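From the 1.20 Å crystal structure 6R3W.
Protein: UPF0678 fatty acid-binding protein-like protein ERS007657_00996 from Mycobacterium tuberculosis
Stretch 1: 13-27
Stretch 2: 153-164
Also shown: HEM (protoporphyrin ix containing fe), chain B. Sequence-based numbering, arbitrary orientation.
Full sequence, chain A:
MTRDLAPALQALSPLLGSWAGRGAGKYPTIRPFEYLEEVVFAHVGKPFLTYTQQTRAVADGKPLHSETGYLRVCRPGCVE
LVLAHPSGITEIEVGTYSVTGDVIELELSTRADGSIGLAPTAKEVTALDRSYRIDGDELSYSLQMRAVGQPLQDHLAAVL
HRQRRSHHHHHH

Stretch 1 13-27: SPLLGSWAGRGAGKY
Stretch 2 153-164: QDHLAAVLHRQR

The strands that begin at G17 and Q153 run antiparallel, in register W19-R162, G21-L160, G23-A158 and G25-L156, their axes 4.1 Å apart at closest and their directions 145° apart; together the stretches bury 998 Å². Ahead of the strand, a 3-10 turn presents P14 O to the R162 guanidinium, whose NH2 and NH1 donate to it at 2.9 and 3.0 Å. G17 (phi/psi 120/-164) adopts angles that call for glycine. S18 O accepts from Q163 N at 2.8 Å, a backbone bond that asks nothing of the hydroxyl. W19 (m, chi2 87°) anchors NE1 to L15 O, 2.9 Å, while R162 (t, t, m, chi4 -77°), extended to chi2 and then bent, lays CB over the six-membered ring, 4.1 Å from its centroid. A20 N donates to H161 O (3.0 Å), H161 N to A20 O (2.8 Å). G21 CA lies 4.0 Å from L160 CA; a CB would strike V159 O. R22 N donates to V159 O (3.2 Å), V159 N to R22 O (3.1 Å). G23 CA sits 3.7 Å from A158 CA; a CB would hit A157 O. A24 N to A157 O and A157 N to A24 O are each 3.0 Å. G25 CA is 4.2 Å from L156 CA; a CB would clash with H155 O. K26 N donates to H155 O at 3.0 Å, and K26 O accepts from H155 ND1 at 2.8 Å, orienting the imidazole (t, chi2 46°) whose NE2 binds heme FE at 2.2 Å. Y27 (chi1 -144°) swings its broad ring nearer than its sideways CA-to-CB bond suggests, packing CE1 3.6 Å from aliphatic Q153 CG.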

# COMPACT_ATOMS: atom_id res chain seq x y z
N SER A 13 -8.20 13.45 1.63
CA SER A 13 -9.18 13.27 2.72
C SER A 13 -10.08 12.06 2.47
O SER A 13 -10.44 11.37 3.43
CB SER A 13 -9.95 14.56 3.01
OG SER A 13 -10.85 14.90 1.95
N PRO A 14 -10.44 11.70 1.21
CA PRO A 14 -11.30 10.53 1.02
C PRO A 14 -10.66 9.20 1.49
O PRO A 14 -11.38 8.23 1.63
CB PRO A 14 -11.55 10.51 -0.51
CG PRO A 14 -11.50 11.97 -0.88
CD PRO A 14 -10.34 12.50 -0.04
N LEU A 15 -9.35 9.15 1.67
CA LEU A 15 -8.71 7.91 2.13
C LEU A 15 -9.04 7.65 3.60
O LEU A 15 -8.98 6.50 4.04
CB LEU A 15 -7.19 7.99 1.92
CG LEU A 15 -6.66 7.62 0.53
CD1 LEU A 15 -7.19 8.56 -0.55
CD2 LEU A 15 -5.13 7.62 0.55
N LEU A 16 -9.28 8.70 4.37
CA LEU A 16 -9.46 8.55 5.83
C LEU A 16 -10.59 7.56 6.12
O LEU A 16 -11.69 7.70 5.53
CB LEU A 16 -9.76 9.91 6.44
CG LEU A 16 -8.60 10.89 6.46
CD1 LEU A 16 -9.09 12.29 6.82
CD2 LEU A 16 -7.52 10.44 7.43
N GLY A 17 -10.37 6.69 7.08
CA GLY A 17 -11.34 5.71 7.55
C GLY A 17 -10.87 4.28 7.39
O GLY A 17 -9.64 4.03 7.26
N SER A 18 -11.82 3.37 7.48
CA SER A 18 -11.59 1.92 7.54
C SER A 18 -12.06 1.30 6.23
O SER A 18 -13.11 1.72 5.71
CB SER A 18 -12.29 1.31 8.71
OG SER A 18 -11.68 1.72 9.93
N TRP A 19 -11.28 0.37 5.73
CA TRP A 19 -11.50 -0.28 4.43
C TRP A 19 -11.38 -1.79 4.62
O TRP A 19 -10.48 -2.21 5.34
CB TRP A 19 -10.47 0.22 3.41
CG TRP A 19 -10.53 1.70 3.18
CD1 TRP A 19 -9.89 2.68 3.89
CD2 TRP A 19 -11.20 2.37 2.10
NE1 TRP A 19 -10.15 3.91 3.35
CE2 TRP A 19 -10.97 3.76 2.26
CE3 TRP A 19 -12.02 1.94 1.07
CZ2 TRP A 19 -11.48 4.70 1.36
CZ3 TRP A 19 -12.52 2.87 0.18
CH2 TRP A 19 -12.30 4.23 0.36
N ALA A 20 -12.25 -2.56 3.98
CA ALA A 20 -12.17 -4.03 4.08
C ALA A 20 -12.50 -4.64 2.73
O ALA A 20 -13.40 -4.14 2.05
CB ALA A 20 -13.11 -4.55 5.16
N GLY A 21 -11.82 -5.72 2.39
CA GLY A 21 -12.13 -6.45 1.17
C GLY A 21 -11.24 -7.64 1.00
O GLY A 21 -10.93 -8.33 1.99
N ARG A 22 -10.90 -7.92 -0.24
CA ARG A 22 -10.34 -9.22 -0.63
C ARG A 22 -9.44 -9.01 -1.83
O ARG A 22 -9.74 -8.15 -2.69
CB ARG A 22 -11.48 -10.20 -0.87
CG ARG A 22 -11.07 -11.57 -1.40
CD ARG A 22 -12.25 -12.55 -1.38
NE ARG A 22 -11.94 -13.76 -2.12
CZ ARG A 22 -12.78 -14.78 -2.26
NH1 ARG A 22 -13.92 -14.76 -1.60
NH2 ARG A 22 -12.49 -15.81 -3.03
N GLY A 23 -8.39 -9.82 -1.91
CA GLY A 23 -7.51 -9.78 -3.08
C GLY A 23 -6.87 -11.11 -3.34
O GLY A 23 -7.34 -12.16 -2.81
N ALA A 24 -5.87 -11.10 -4.20
CA ALA A 24 -5.19 -12.33 -4.63
C ALA A 24 -3.77 -12.00 -4.99
O ALA A 24 -3.44 -10.81 -5.22
CB ALA A 24 -5.93 -12.97 -5.77
N GLY A 25 -2.95 -13.01 -5.09
CA GLY A 25 -1.54 -12.79 -5.40
C GLY A 25 -0.86 -14.02 -5.92
O GLY A 25 -1.45 -15.13 -5.94
N LYS A 26 0.37 -13.82 -6.33
CA LYS A 26 1.14 -14.83 -7.05
C LYS A 26 2.58 -14.36 -7.13
O LYS A 26 2.87 -13.17 -6.88
CB LYS A 26 0.53 -15.06 -8.44
CG LYS A 26 0.52 -13.85 -9.38
CD LYS A 26 0.15 -14.23 -10.82
CE LYS A 26 0.09 -13.05 -11.76
NZ LYS A 26 -1.27 -12.49 -11.81
N TYR A 27 3.46 -15.28 -7.48
CA TYR A 27 4.84 -14.96 -7.87
C TYR A 27 5.44 -16.22 -8.46
O TYR A 27 5.03 -17.32 -8.11
CB TYR A 27 5.68 -14.46 -6.69
CG TYR A 27 6.68 -13.39 -7.07
CD1 TYR A 27 6.28 -12.20 -7.65
CD2 TYR A 27 8.04 -13.58 -6.87
CE1 TYR A 27 7.19 -11.24 -8.05
CE2 TYR A 27 8.97 -12.63 -7.28
CZ TYR A 27 8.55 -11.45 -7.88
OH TYR A 27 9.46 -10.52 -8.31
N GLN A 153 7.05 -7.58 -11.58
CA GLN A 153 5.80 -8.18 -12.06
C GLN A 153 4.77 -8.22 -10.93
O GLN A 153 5.15 -8.09 -9.76
CB GLN A 153 6.06 -9.58 -12.61
CG GLN A 153 6.55 -10.55 -11.57
CD GLN A 153 6.96 -11.85 -12.20
OE1 GLN A 153 6.12 -12.72 -12.46
NE2 GLN A 153 8.25 -11.97 -12.48
N ASP A 154 3.53 -8.51 -11.26
CA ASP A 154 2.45 -8.56 -10.24
C ASP A 154 2.84 -9.50 -9.10
O ASP A 154 3.21 -10.67 -9.36
CB ASP A 154 1.14 -9.02 -10.85
CG ASP A 154 0.42 -7.95 -11.65
OD1 ASP A 154 0.97 -6.82 -11.77
OD2 ASP A 154 -0.65 -8.26 -12.21
N HIS A 155 2.60 -9.06 -7.86
CA HIS A 155 2.53 -9.97 -6.69
C HIS A 155 1.14 -9.93 -6.08
O HIS A 155 0.72 -10.96 -5.56
CB HIS A 155 3.60 -9.63 -5.63
CG HIS A 155 3.60 -10.50 -4.40
ND1 HIS A 155 3.51 -11.87 -4.46
CD2 HIS A 155 3.84 -10.20 -3.08
CE1 HIS A 155 3.60 -12.37 -3.22
NE2 HIS A 155 3.78 -11.36 -2.36
N LEU A 156 0.47 -8.77 -6.08
CA LEU A 156 -0.83 -8.61 -5.38
C LEU A 156 -1.77 -7.77 -6.23
O LEU A 156 -1.31 -6.79 -6.84
CB LEU A 156 -0.65 -7.90 -4.03
CG LEU A 156 0.40 -8.45 -3.09
CD1 LEU A 156 0.67 -7.42 -2.00
CD2 LEU A 156 -0.02 -9.79 -2.48
N ALA A 157 -3.05 -7.94 -5.97
CA ALA A 157 -4.04 -6.88 -6.25
C ALA A 157 -5.28 -7.14 -5.41
O ALA A 157 -5.60 -8.31 -5.15
CB ALA A 157 -4.36 -6.83 -7.72
N ALA A 158 -5.97 -6.08 -5.00
CA ALA A 158 -7.15 -6.24 -4.13
C ALA A 158 -8.15 -5.13 -4.38
O ALA A 158 -7.79 -4.09 -4.96
CB ALA A 158 -6.75 -6.26 -2.68
N VAL A 159 -9.36 -5.37 -3.93
CA VAL A 159 -10.45 -4.38 -3.92
C VAL A 159 -11.03 -4.31 -2.52
O VAL A 159 -11.46 -5.35 -1.99
CB VAL A 159 -11.53 -4.70 -4.96
CG1 VAL A 159 -12.59 -3.59 -5.01
CG2 VAL A 159 -10.95 -4.95 -6.34
N LEU A 160 -11.03 -3.13 -1.95
CA LEU A 160 -11.55 -2.87 -0.59
C LEU A 160 -12.72 -1.90 -0.70
O LEU A 160 -12.77 -1.09 -1.65
CB LEU A 160 -10.47 -2.27 0.31
CG LEU A 160 -9.06 -2.89 0.23
CD1 LEU A 160 -8.14 -2.21 1.23
CD2 LEU A 160 -9.09 -4.39 0.49
N HIS A 161 -13.56 -1.89 0.32
CA HIS A 161 -14.72 -0.98 0.36
C HIS A 161 -14.74 -0.24 1.69
O HIS A 161 -14.40 -0.83 2.73
CB HIS A 161 -16.02 -1.75 0.10
CG HIS A 161 -16.10 -2.34 -1.28
ND1 HIS A 161 -15.58 -3.58 -1.57
CD2 HIS A 161 -16.34 -1.76 -2.48
CE1 HIS A 161 -15.65 -3.80 -2.86
NE2 HIS A 161 -16.12 -2.70 -3.44
N ARG A 162 -15.16 1.01 1.63
CA ARG A 162 -15.24 1.87 2.83
C ARG A 162 -16.22 1.25 3.83
O ARG A 162 -17.36 0.96 3.43
CB ARG A 162 -15.67 3.28 2.42
CG ARG A 162 -15.58 4.30 3.54
CD ARG A 162 -16.18 5.63 3.15
NE ARG A 162 -15.60 6.21 1.93
CZ ARG A 162 -14.42 6.83 1.87
NH1 ARG A 162 -13.73 7.04 2.97
NH2 ARG A 162 -13.97 7.29 0.71
N GLN A 163 -15.82 1.16 5.08
CA GLN A 163 -16.68 0.65 6.17
C GLN A 163 -17.41 1.83 6.83
O GLN A 163 -16.79 2.84 7.11
CB GLN A 163 -15.84 -0.16 7.16
CG GLN A 163 -15.11 -1.34 6.52
CD GLN A 163 -16.05 -2.29 5.81
OE1 GLN A 163 -16.12 -2.33 4.58
NE2 GLN A 163 -16.78 -3.05 6.59
N ARG A 164 -18.67 1.61 7.19
CA ARG A 164 -19.48 2.53 8.04
C ARG A 164 -18.64 2.99 9.24
O ARG A 164 -18.22 2.19 10.08
CB ARG A 164 -20.76 1.83 8.48
CHA HEM B . 5.51 -14.75 -0.89
CHB HEM B . 1.22 -13.20 0.62
CHC HEM B . 2.79 -8.59 0.47
CHD HEM B . 7.24 -10.22 -0.58
C1A HEM B . 4.21 -14.71 -0.46
C2A HEM B . 3.41 -15.87 -0.20
C3A HEM B . 2.21 -15.42 0.24
C4A HEM B . 2.25 -14.01 0.23
CMA HEM B . 1.05 -16.26 0.69
CAA HEM B . 3.84 -17.31 -0.36
CBA HEM B . 4.02 -17.98 1.00
CGA HEM B . 5.09 -17.31 1.78
O1A HEM B . 4.82 -16.82 2.90
O2A HEM B . 6.26 -17.27 1.34
C1B HEM B . 1.26 -11.79 0.66
C2B HEM B . 0.17 -10.98 1.07
C3B HEM B . 0.58 -9.66 1.00
C4B HEM B . 1.99 -9.71 0.58
CMB HEM B . -1.19 -11.47 1.52
CAB HEM B . -0.16 -8.40 1.24
CBB HEM B . -1.45 -8.31 1.02
C1C HEM B . 4.16 -8.63 0.21
C2C HEM B . 5.02 -7.52 0.18
C3C HEM B . 6.29 -7.99 -0.05
C4C HEM B . 6.18 -9.41 -0.26
CMC HEM B . 4.58 -6.10 0.37
CAC HEM B . 7.57 -7.26 -0.04
CBC HEM B . 7.86 -6.34 0.89
C1D HEM B . 7.11 -11.58 -0.81
C2D HEM B . 8.25 -12.44 -1.18
C3D HEM B . 7.77 -13.69 -1.25
C4D HEM B . 6.33 -13.61 -0.96
CMD HEM B . 9.68 -12.01 -1.34
CAD HEM B . 8.63 -14.92 -1.18
CBD HEM B . 8.88 -15.46 -2.52
CGD HEM B . 9.80 -16.68 -2.42
O1D HEM B . 10.11 -17.33 -1.37
O2D HEM B . 10.26 -17.00 -3.42
NA HEM B . 3.47 -13.57 -0.17
NB HEM B . 2.32 -11.00 0.38
NC HEM B . 4.86 -9.77 -0.09
ND HEM B . 5.97 -12.33 -0.68
FE HEM B . 4.17 -11.69 -0.23
O HOH W 1 -14.40 6.67 5.82
O HOH W 2 -14.53 4.43 7.45
O HOH W 3 -1.03 -10.51 -13.35
O HOH W 4 4.67 -11.88 1.85